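Local coordinates for phosphate ABC transporter, phosphate-binding protein (Clostridium perfringens, PDB 4Q8R) that probably captures phosphate with high affinity outside the membrane and hands it to an ABC-type transporter for uptake, at residues S230-G233 with Q234-A238; K222-I225 with D226-S230; P194-L198 with N199-K203; G15-M18 with E19-E23. All blocks are in the same frame, centred on the assembly; numbering follows the deposited sequence.

From the N terminus, contact 4 comes first, a turn near the start of helix 15-28. Contact 3 follows far along the chain, where helix 194-198 runs into a loop before strand 205-213. Contact 2 is the last part of helix 219-229, and contact 1 begins at S230, the residue they share, and continues into helix 231-239. All four are local: each closes only its own turn, and none nests in or crosses another. Contacts 1, 2 and 4 touch one another in space, E21 of helix 15-28 meeting both C-terminal helices and M18 the first of them. Contact 3 stands apart, about 12 Å at nearest atoms from contact 4 and about 6 Å from contact 1.

Contact 1: S230-G233 with Q234-A238; sequences SEEG and QDIVA. With ZN (zinc ion), chain D.
A chi1 of -159°, which sets CG of E231 beside its carbonyl carbon, and a bend at chi2 swing this carboxylate forward along the helix; D235, with CG beside its backbone N (chi1 -72°), folds its own back to meet it. The two carboxylates, one helical turn apart, grasp a zinc ion: E231 OE2 and D235 OD2 each lie 2.0 Å from it, while D235 OD1 binds at a longer 2.7 Å. Their planes are 74° apart and E231 OE2 stands 3.3 Å from D235 OD2, a closeness of two acids that the shared metal probably offsets. D235 OD1 also forms a salt bridge with K244. E231 has a second conformer, and both residues touch a crystal neighbour, consistent with an ion held at the protein surface. S230 is the N-cap: its OG accepts from G233 N at 3.2 Å and is hydrogen-bonded to F227 O as well. Its carbonyl then starts the helical ladder, with Q234 N to S230 O at 2.8 Å. Helix 231-239 lies beside helix 15-28, with I236 on A20 and I236 and V237 on E21, while Q234 NE2 hydrogen-bonds both I228 O of helix 219-229 and I76 O of strand 71-86.

Contact 2: K222-I225 with D226-S230; sequences KSFI and DFILS
F224 spreads its ring beneath the methyl end of I228: CD1 sits over one face, 4.1 Å from the ring centroid and 20° off the normal, a CH-pi contact displaced toward the rim near CE2 and CZ. This is i to i+4 packing along helix 219-229 of a periplasmic binding protein fold. A chi1 of -175° sends the F224 ring out roughly square to the helix, and I228, with CG1 beside its backbone N (chi1 -65°), lays CD1 back over it. On the exposed face K222 passes across D226 at an angle; in the conformer described its CE is 3.4 Å from D226 OD2, and its NZ makes only a long salt bridge of 3.9 Å to that oxygen. Beyond the helix, F224 meets M18, E21 and the F25 ring of helix 15-28, whereas I225 and L229 lie on V74 and I228 on I76, both of strand 71-86. The helix therefore lies between that strand and helix 15-28. On the side turned to the strand, the same four-residue spacing pairs I225 with L229 more loosely, I225 CG2 standing 4.2 Å from L229 CD1.

Contact 3: P194-L198 with N199-K203; sequences PENVL and NKSYK
Amide to amide, N199 ND2 donates to N196 OD1 at 3.2 Å, straight (161°), in the plane of the acceptor carbonyl and on one of its lone pairs. The two side chains lie side by side with their planes 37° apart. N199 gets there with CG between its backbone N and carbonyl carbon (chi1 61°), which turns the amide back over the last helical turn. Its OD1 is gripped twice by S201, from N at 3.0 Å and from OG at 2.6 Å; the first of these bonds makes an Asx turn. Among backbone bonds, N199 N to E195 O ends the helical pattern, K200 N reaches V197 O at 3.0 Å as K200 takes a positive phi, and Y202 N donates to N196 O at 2.9 Å from above the carbonyl plane. Apolar packing is lighter: V197 CG2 lies 4.0 Å from CD2 of Y202, and N196 CB meets Y202 CB at 3.8 Å. Helix 194-198 is thus closed and turned toward strand 205-213. N196 ND2 hydrogen-bonds E191 O just before the helix, while Y202 sets its ring edge-to-face with F175 and ties its hydroxyl to I81 O of strand 71-86.

Contact 4: G15-M18 with E19-E23; sequences GPVM and EAEAE
This is intrahelical packing in the first two turns of helix 15-28, the helix that joins parallel strands 6-10 and 34-38, and it brings V17 together with E21 one turn on. The two side chains lie side by side and point the same way, V17 CG2 3.9 Å from E21 OE2. E21 has CG beside its backbone N (chi1 -59°) and bends at chi2 (-75°), so that CG rests 3.0 Å from V17 O, the same oxygen that accepts E21 N at 2.8 Å. On another face E19 stretches its chain beyond CG, which passes G15 O at 3.2 Å; that carbonyl also receives E19 N. P16 has no amide proton, which costs nothing in a first helical turn; its O accepts from A20 N at 3.1 Å. M18 bends at chi2 and chi3 and packs against I228 of helix 219-229 and I36 of strand 34-38. E21 is buried between helices 219-229 and 231-239, with its OE2 close to the carbonyl oxygen of G233, an approach that would probably favour a neutral carboxyl. A helix packed between a sheet strand and two other helices, with its N terminus following the first strand, fits the beta-alpha-beta crossover of the periplasmic binding protein fold.

Contact 1: S230-G233 with Q234-A238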
loop_
_atom_site.group_PDB
_atom_site.type_symbol
_atom_site.label_atom_id
_atom_site.label_comp_id
_atom_site.label_asym_id
_atom_site.label_seq_id
_atom_site.Cartn_x
_atom_site.Cartn_y
_atom_site.Cartn_z
ATOM N N SER A 230 -5.223 2.881 19.779
ATOM C CA SER A 230 -5.344 2.160 21.034
ATOM C C SER A 230 -4.742 0.787 20.931
ATOM O O SER A 230 -4.353 0.297 19.803
ATOM C CB SER A 230 -6.807 2.077 21.478
ATOM O OG SER A 230 -7.570 1.123 20.752
ATOM N N GLU A 231 -4.654 0.133 22.098
ATOM C CA GLU A 231 -4.042 -1.163 22.144
ATOM C C GLU A 231 -4.864 -2.127 21.219
ATOM O O GLU A 231 -4.281 -2.895 20.410
ATOM C CB GLU A 231 -3.854 -1.603 23.633
ATOM C CG GLU A 231 -2.803 -2.677 23.836
ATOM C CD GLU A 231 -3.284 -4.009 23.341
ATOM O OE1 GLU A 231 -4.542 -4.156 23.386
ATOM O OE2 GLU A 231 -2.415 -4.854 22.905
ATOM N N GLU A 232 -6.180 -2.075 21.350
ATOM C CA GLU A 232 -7.022 -2.909 20.540
ATOM C C GLU A 232 -6.904 -2.530 19.042
ATOM O O GLU A 232 -6.844 -3.413 18.127
ATOM C CB GLU A 232 -8.476 -2.780 20.972
ATOM C CG GLU A 232 -9.365 -3.710 20.150
ATOM C CD GLU A 232 -10.860 -3.693 20.476
ATOM O OE1 GLU A 232 -11.256 -3.280 21.593
ATOM O OE2 GLU A 232 -11.650 -4.136 19.590
ATOM N N GLY A 233 -6.889 -1.233 18.736
ATOM C CA GLY A 233 -6.800 -0.818 17.335
ATOM C C GLY A 233 -5.472 -1.251 16.705
ATOM O O GLY A 233 -5.402 -1.632 15.525
ATOM N N GLN A 234 -4.396 -1.207 17.482
ATOM C CA GLN A 234 -3.095 -1.661 17.002
ATOM C C GLN A 234 -2.958 -3.193 16.863
ATOM O O GLN A 234 -2.181 -3.681 16.046
ATOM C CB GLN A 234 -1.972 -1.041 17.805
ATOM C CG GLN A 234 -1.903 0.455 17.708
ATOM C CD GLN A 234 -1.316 0.924 16.347
ATOM O OE1 GLN A 234 -0.129 0.650 16.020
ATOM N NE2 GLN A 234 -2.173 1.570 15.538
ATOM N N ASP A 235 -3.704 -3.953 17.659
ATOM C CA ASP A 235 -3.795 -5.400 17.425
ATOM C C ASP A 235 -4.494 -5.725 16.117
ATOM O O ASP A 235 -4.131 -6.705 15.453
ATOM C CB ASP A 235 -4.579 -6.133 18.546
ATOM C CG ASP A 235 -3.811 -6.222 19.853
ATOM O OD1 ASP A 235 -2.576 -6.099 19.842
ATOM O OD2 ASP A 235 -4.524 -6.404 20.904
ATOM N N ILE A 236 -5.483 -4.899 15.732
ATOM C CA ILE A 236 -6.164 -5.085 14.449
ATOM C C ILE A 236 -5.168 -4.784 13.295
ATOM O O ILE A 236 -5.143 -5.515 12.340
ATOM C CB ILE A 236 -7.428 -4.170 14.357
ATOM C CG1 ILE A 236 -8.529 -4.725 15.292
ATOM C CG2 ILE A 236 -7.954 -4.047 12.958
ATOM C CD1 ILE A 236 -9.616 -3.748 15.707
ATOM N N VAL A 237 -4.315 -3.773 13.462
ATOM C CA VAL A 237 -3.259 -3.433 12.492
ATOM C C VAL A 237 -2.364 -4.644 12.348
ATOM O O VAL A 237 -2.075 -5.092 11.223
ATOM C CB VAL A 237 -2.475 -2.193 13.003
ATOM C CG1 VAL A 237 -1.012 -2.100 12.630
ATOM C CG2 VAL A 237 -3.261 -0.911 12.742
ATOM N N ALA A 238 -1.931 -5.196 13.499
ATOM C CA ALA A 238 -1.037 -6.391 13.431
ATOM C C ALA A 238 -1.716 -7.556 12.710
ATOM O O ALA A 238 -1.041 -8.287 11.955
ATOM C CB ALA A 238 -0.599 -6.862 14.822
HETATM ZN ZN ZN D . -3.186 -6.650 22.425
#

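Contact 2: K222-I225 with D226-S230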
loop_
_atom_site.group_PDB
_atom_site.type_symbol
_atom_site.label_atom_id
_atom_site.label_comp_id
_atom_site.label_asym_id
_atom_site.label_seq_id
_atom_site.Cartn_x
_atom_site.Cartn_y
_atom_site.Cartn_z
ATOM N N LYS A 222 -12.317 11.977 15.687
ATOM C CA LYS A 222 -11.182 11.962 16.626
ATOM C C LYS A 222 -11.245 10.678 17.453
ATOM O O LYS A 222 -10.213 10.014 17.679
ATOM C CB LYS A 222 -11.175 13.210 17.526
ATOM C CG LYS A 222 -9.859 13.408 18.308
ATOM C CD LYS A 222 -10.006 14.240 19.580
ATOM C CE LYS A 222 -8.944 13.906 20.625
ATOM N NZ LYS A 222 -9.534 14.103 21.969
ATOM N N SER A 223 -12.461 10.321 17.877
ATOM C CA SER A 223 -12.684 9.034 18.577
ATOM C C SER A 223 -12.240 7.830 17.834
ATOM O O SER A 223 -11.633 6.916 18.407
ATOM C CB SER A 223 -14.185 8.805 18.866
ATOM O OG SER A 223 -14.375 9.319 20.068
ATOM N N PHE A 224 -12.598 7.800 16.563
ATOM C CA PHE A 224 -12.176 6.708 15.703
ATOM C C PHE A 224 -10.656 6.620 15.573
ATOM O O PHE A 224 -10.118 5.538 15.691
ATOM C CB PHE A 224 -12.891 6.790 14.354
ATOM C CG PHE A 224 -12.606 5.645 13.439
ATOM C CD1 PHE A 224 -12.732 4.321 13.891
ATOM C CD2 PHE A 224 -12.221 5.868 12.133
ATOM C CE1 PHE A 224 -12.451 3.226 13.059
ATOM C CE2 PHE A 224 -11.968 4.824 11.301
ATOM C CZ PHE A 224 -12.037 3.493 11.746
ATOM N N ILE A 225 -9.960 7.741 15.320
ATOM C CA ILE A 225 -8.515 7.714 15.169
ATOM C C ILE A 225 -7.880 7.252 16.504
ATOM O O ILE A 225 -6.915 6.492 16.525
ATOM C CB ILE A 225 -8.022 9.087 14.810
ATOM C CG1 ILE A 225 -8.470 9.417 13.354
ATOM C CG2 ILE A 225 -6.519 9.166 14.967
ATOM C CD1 ILE A 225 -8.124 10.810 12.886
ATOM N N ASP A 226 -8.388 7.760 17.626
ATOM C CA ASP A 226 -7.877 7.353 18.946
ATOM C C ASP A 226 -8.073 5.851 19.146
ATOM O O ASP A 226 -7.211 5.168 19.733
ATOM C CB ASP A 226 -8.536 8.198 20.058
ATOM C CG ASP A 226 -7.982 9.652 20.122
ATOM O OD1 ASP A 226 -6.900 9.968 19.551
ATOM O OD2 ASP A 226 -8.668 10.498 20.741
ATOM N N PHE A 227 -9.185 5.315 18.643
ATOM C CA PHE A 227 -9.400 3.877 18.754
ATOM C C PHE A 227 -8.369 3.096 17.944
ATOM O O PHE A 227 -7.866 2.089 18.361
ATOM C CB PHE A 227 -10.762 3.498 18.279
ATOM C CG PHE A 227 -10.960 2.035 18.210
ATOM C CD1 PHE A 227 -11.198 1.316 19.372
ATOM C CD2 PHE A 227 -10.878 1.345 16.991
ATOM C CE1 PHE A 227 -11.398 -0.053 19.307
ATOM C CE2 PHE A 227 -11.054 -0.025 16.931
ATOM C CZ PHE A 227 -11.314 -0.733 18.083
ATOM N N ILE A 228 -8.084 3.565 16.735
ATOM C CA ILE A 228 -7.091 2.888 15.881
ATOM C C ILE A 228 -5.713 2.868 16.544
ATOM O O ILE A 228 -4.948 1.899 16.431
ATOM C CB ILE A 228 -7.002 3.551 14.496
ATOM C CG1 ILE A 228 -8.299 3.392 13.739
ATOM C CG2 ILE A 228 -5.812 2.968 13.692
ATOM C CD1 ILE A 228 -8.295 4.256 12.446
ATOM N N LEU A 229 -5.414 3.924 17.303
ATOM C CA LEU A 229 -4.128 4.046 17.973
ATOM C C LEU A 229 -4.057 3.322 19.312
ATOM O O LEU A 229 -2.962 3.190 19.903
ATOM C CB LEU A 229 -3.729 5.479 18.206
ATOM C CG LEU A 229 -3.524 6.316 16.946
ATOM C CD1 LEU A 229 -3.325 7.765 17.310
ATOM C CD2 LEU A 229 -2.359 5.753 16.131
ATOM N N SER A 230 -5.223 2.881 19.779
ATOM C CA SER A 230 -5.344 2.160 21.034
ATOM C C SER A 230 -4.742 0.787 20.931
ATOM O O SER A 230 -4.353 0.297 19.803
ATOM C CB SER A 230 -6.807 2.077 21.478
ATOM O OG SER A 230 -7.570 1.123 20.752
#

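Contact 3: P194-L198 with N199-K203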
loop_
_atom_site.group_PDB
_atom_site.type_symbol
_atom_site.label_atom_id
_atom_site.label_comp_id
_atom_site.label_asym_id
_atom_site.label_seq_id
_atom_site.Cartn_x
_atom_site.Cartn_y
_atom_site.Cartn_z
ATOM N N PRO A 194 6.271 -8.739 8.196
ATOM C CA PRO A 194 6.200 -7.560 9.087
ATOM C C PRO A 194 7.414 -7.471 10.043
ATOM O O PRO A 194 7.936 -6.379 10.269
ATOM C CB PRO A 194 4.840 -7.729 9.808
ATOM C CG PRO A 194 4.022 -8.636 8.938
ATOM C CD PRO A 194 4.990 -9.461 8.089
ATOM N N GLU A 195 7.887 -8.633 10.529
ATOM C CA GLU A 195 9.101 -8.694 11.364
ATOM C C GLU A 195 10.326 -8.040 10.710
ATOM O O GLU A 195 11.060 -7.257 11.353
ATOM C CB GLU A 195 9.392 -10.135 11.873
ATOM C CG GLU A 195 10.624 -10.208 12.747
ATOM C CD GLU A 195 10.858 -11.599 13.395
ATOM O OE1 GLU A 195 10.398 -12.632 12.833
ATOM O OE2 GLU A 195 11.525 -11.675 14.464
ATOM N N ASN A 196 10.513 -8.297 9.419
ATOM C CA ASN A 196 11.690 -7.779 8.739
ATOM C C ASN A 196 11.532 -6.306 8.317
ATOM O O ASN A 196 12.507 -5.606 8.103
ATOM C CB ASN A 196 12.074 -8.687 7.563
ATOM C CG ASN A 196 12.591 -10.012 8.020
ATOM O OD1 ASN A 196 13.153 -10.117 9.121
ATOM N ND2 ASN A 196 12.423 -11.035 7.191
ATOM N N VAL A 197 10.295 -5.820 8.249
ATOM C CA VAL A 197 10.088 -4.379 8.094
ATOM C C VAL A 197 10.443 -3.736 9.414
ATOM O O VAL A 197 11.187 -2.757 9.445
ATOM C CB VAL A 197 8.643 -4.052 7.736
ATOM C CG1 VAL A 197 8.392 -2.557 7.819
ATOM C CG2 VAL A 197 8.282 -4.636 6.353
ATOM N N LEU A 198 9.951 -4.341 10.508
ATOM C CA LEU A 198 10.215 -3.831 11.818
ATOM C C LEU A 198 11.705 -3.774 12.098
ATOM O O LEU A 198 12.215 -2.726 12.502
ATOM C CB LEU A 198 9.437 -4.650 12.873
ATOM C CG LEU A 198 9.422 -4.119 14.297
ATOM C CD1 LEU A 198 9.064 -2.639 14.342
ATOM C CD2 LEU A 198 8.410 -4.939 15.100
ATOM N N ASN A 199 12.443 -4.843 11.841
ATOM C CA ASN A 199 13.886 -4.768 12.105
ATOM C C ASN A 199 14.722 -4.058 11.022
ATOM O O ASN A 199 15.922 -4.067 11.089
ATOM C CB ASN A 199 14.486 -6.162 12.431
ATOM C CG ASN A 199 14.329 -7.132 11.287
ATOM O OD1 ASN A 199 14.460 -6.754 10.115
ATOM N ND2 ASN A 199 14.047 -8.377 11.604
ATOM N N LYS A 200 14.077 -3.489 10.008
ATOM C CA LYS A 200 14.703 -2.657 8.971
ATOM C C LYS A 200 15.487 -3.444 7.950
ATOM O O LYS A 200 16.122 -2.831 7.051
ATOM C CB LYS A 200 15.496 -1.476 9.550
ATOM C CG LYS A 200 14.551 -0.480 10.248
ATOM C CD LYS A 200 15.190 0.872 10.556
ATOM C CE LYS A 200 14.122 1.933 10.811
ATOM N NZ LYS A 200 14.656 3.131 11.516
ATOM N N SER A 201 15.452 -4.777 8.024
ATOM C CA SER A 201 16.184 -5.617 7.004
ATOM C C SER A 201 15.405 -5.680 5.663
ATOM O O SER A 201 16.023 -5.772 4.608
ATOM C CB SER A 201 16.475 -7.033 7.526
ATOM O OG SER A 201 15.268 -7.718 7.824
ATOM N N TYR A 202 14.080 -5.600 5.710
ATOM C CA TYR A 202 13.255 -5.546 4.498
ATOM C C TYR A 202 13.034 -4.089 4.128
ATOM O O TYR A 202 12.429 -3.361 4.882
ATOM C CB TYR A 202 11.878 -6.268 4.698
ATOM C CG TYR A 202 11.131 -6.407 3.358
ATOM C CD1 TYR A 202 11.368 -7.466 2.502
ATOM C CD2 TYR A 202 10.211 -5.415 2.940
ATOM C CE1 TYR A 202 10.728 -7.537 1.279
ATOM C CE2 TYR A 202 9.513 -5.515 1.738
ATOM C CZ TYR A 202 9.781 -6.583 0.907
ATOM O OH TYR A 202 9.126 -6.690 -0.294
ATOM N N LYS A 203 13.489 -3.674 2.931
ATOM C CA LYS A 203 13.735 -2.306 2.645
ATOM C C LYS A 203 12.548 -1.585 2.033
ATOM O O LYS A 203 12.553 -0.353 1.947
ATOM C CB LYS A 203 14.966 -2.222 1.692
ATOM C CG LYS A 203 16.332 -2.558 2.318
ATOM C CD LYS A 203 16.607 -1.735 3.581
ATOM C CE LYS A 203 17.905 -2.156 4.248
ATOM N NZ LYS A 203 17.952 -1.733 5.672
#

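Contact 4: G15-M18 with E19-E23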
loop_
_atom_site.group_PDB
_atom_site.type_symbol
_atom_site.label_atom_id
_atom_site.label_comp_id
_atom_site.label_asym_id
_atom_site.label_seq_id
_atom_site.Cartn_x
_atom_site.Cartn_y
_atom_site.Cartn_z
ATOM N N GLY A 15 -7.392 0.100 2.985
ATOM C CA GLY A 15 -8.790 -0.303 3.032
ATOM C C GLY A 15 -9.093 -1.518 3.946
ATOM O O GLY A 15 -10.005 -1.421 4.773
ATOM N N PRO A 16 -8.311 -2.636 3.838
ATOM C CA PRO A 16 -8.669 -3.805 4.642
ATOM C C PRO A 16 -8.589 -3.461 6.135
ATOM O O PRO A 16 -9.531 -3.766 6.890
ATOM C CB PRO A 16 -7.613 -4.836 4.242
ATOM C CG PRO A 16 -7.447 -4.527 2.738
ATOM C CD PRO A 16 -7.413 -3.013 2.725
ATOM N N VAL A 17 -7.527 -2.789 6.558
ATOM C CA VAL A 17 -7.414 -2.462 8.002
ATOM C C VAL A 17 -8.413 -1.438 8.467
ATOM O O VAL A 17 -8.963 -1.543 9.575
ATOM C CB VAL A 17 -5.970 -2.109 8.419
ATOM C CG1 VAL A 17 -5.470 -0.755 7.926
ATOM C CG2 VAL A 17 -5.811 -2.187 9.950
ATOM N N MET A 18 -8.674 -0.422 7.656
ATOM C CA MET A 18 -9.674 0.520 8.020
ATOM C C MET A 18 -11.059 -0.087 8.178
ATOM O O MET A 18 -11.829 0.273 9.137
ATOM C CB MET A 18 -9.736 1.658 6.949
ATOM C CG MET A 18 -10.451 2.922 7.478
ATOM S SD MET A 18 -9.601 3.726 8.878
ATOM C CE MET A 18 -8.065 4.193 8.227
ATOM N N GLU A 19 -11.425 -1.045 7.302
ATOM C CA GLU A 19 -12.718 -1.736 7.432
ATOM C C GLU A 19 -12.741 -2.550 8.772
ATOM O O GLU A 19 -13.742 -2.547 9.519
ATOM C CB GLU A 19 -12.979 -2.725 6.295
ATOM C CG GLU A 19 -13.112 -2.087 4.890
ATOM C CD GLU A 19 -13.277 -3.132 3.776
ATOM O OE1 GLU A 19 -13.353 -4.377 4.057
ATOM O OE2 GLU A 19 -13.357 -2.698 2.627
ATOM N N ALA A 20 -11.642 -3.218 9.076
ATOM C CA ALA A 20 -11.563 -4.009 10.326
ATOM C C ALA A 20 -11.667 -3.101 11.532
ATOM O O ALA A 20 -12.352 -3.427 12.551
ATOM C CB ALA A 20 -10.257 -4.791 10.342
ATOM N N GLU A 21 -10.997 -1.971 11.469
ATOM C CA GLU A 21 -11.077 -0.964 12.515
ATOM C C GLU A 21 -12.484 -0.468 12.719
ATOM O O GLU A 21 -12.966 -0.353 13.885
ATOM C CB GLU A 21 -10.113 0.209 12.293
ATOM C CG GLU A 21 -8.613 -0.116 12.203
ATOM C CD GLU A 21 -7.941 -0.446 13.546
ATOM O OE1 GLU A 21 -8.622 -0.433 14.611
ATOM O OE2 GLU A 21 -6.725 -0.745 13.508
ATOM N N ALA A 22 -13.180 -0.193 11.617
ATOM C CA ALA A 22 -14.517 0.311 11.698
ATOM C C ALA A 22 -15.437 -0.695 12.331
ATOM O O ALA A 22 -16.311 -0.337 13.123
ATOM C CB ALA A 22 -15.023 0.760 10.282
ATOM N N GLU A 23 -15.296 -1.958 12.001
ATOM C CA GLU A 23 -16.269 -2.911 12.518
ATOM C C GLU A 23 -16.048 -3.064 14.003
ATOM O O GLU A 23 -17.004 -3.261 14.779
ATOM C CB GLU A 23 -16.169 -4.267 11.813
ATOM C CG GLU A 23 -16.509 -4.241 10.306
ATOM C CD GLU A 23 -17.747 -3.405 9.884
ATOM O OE1 GLU A 23 -17.827 -2.810 8.746
ATOM O OE2 GLU A 23 -18.684 -3.329 10.645
#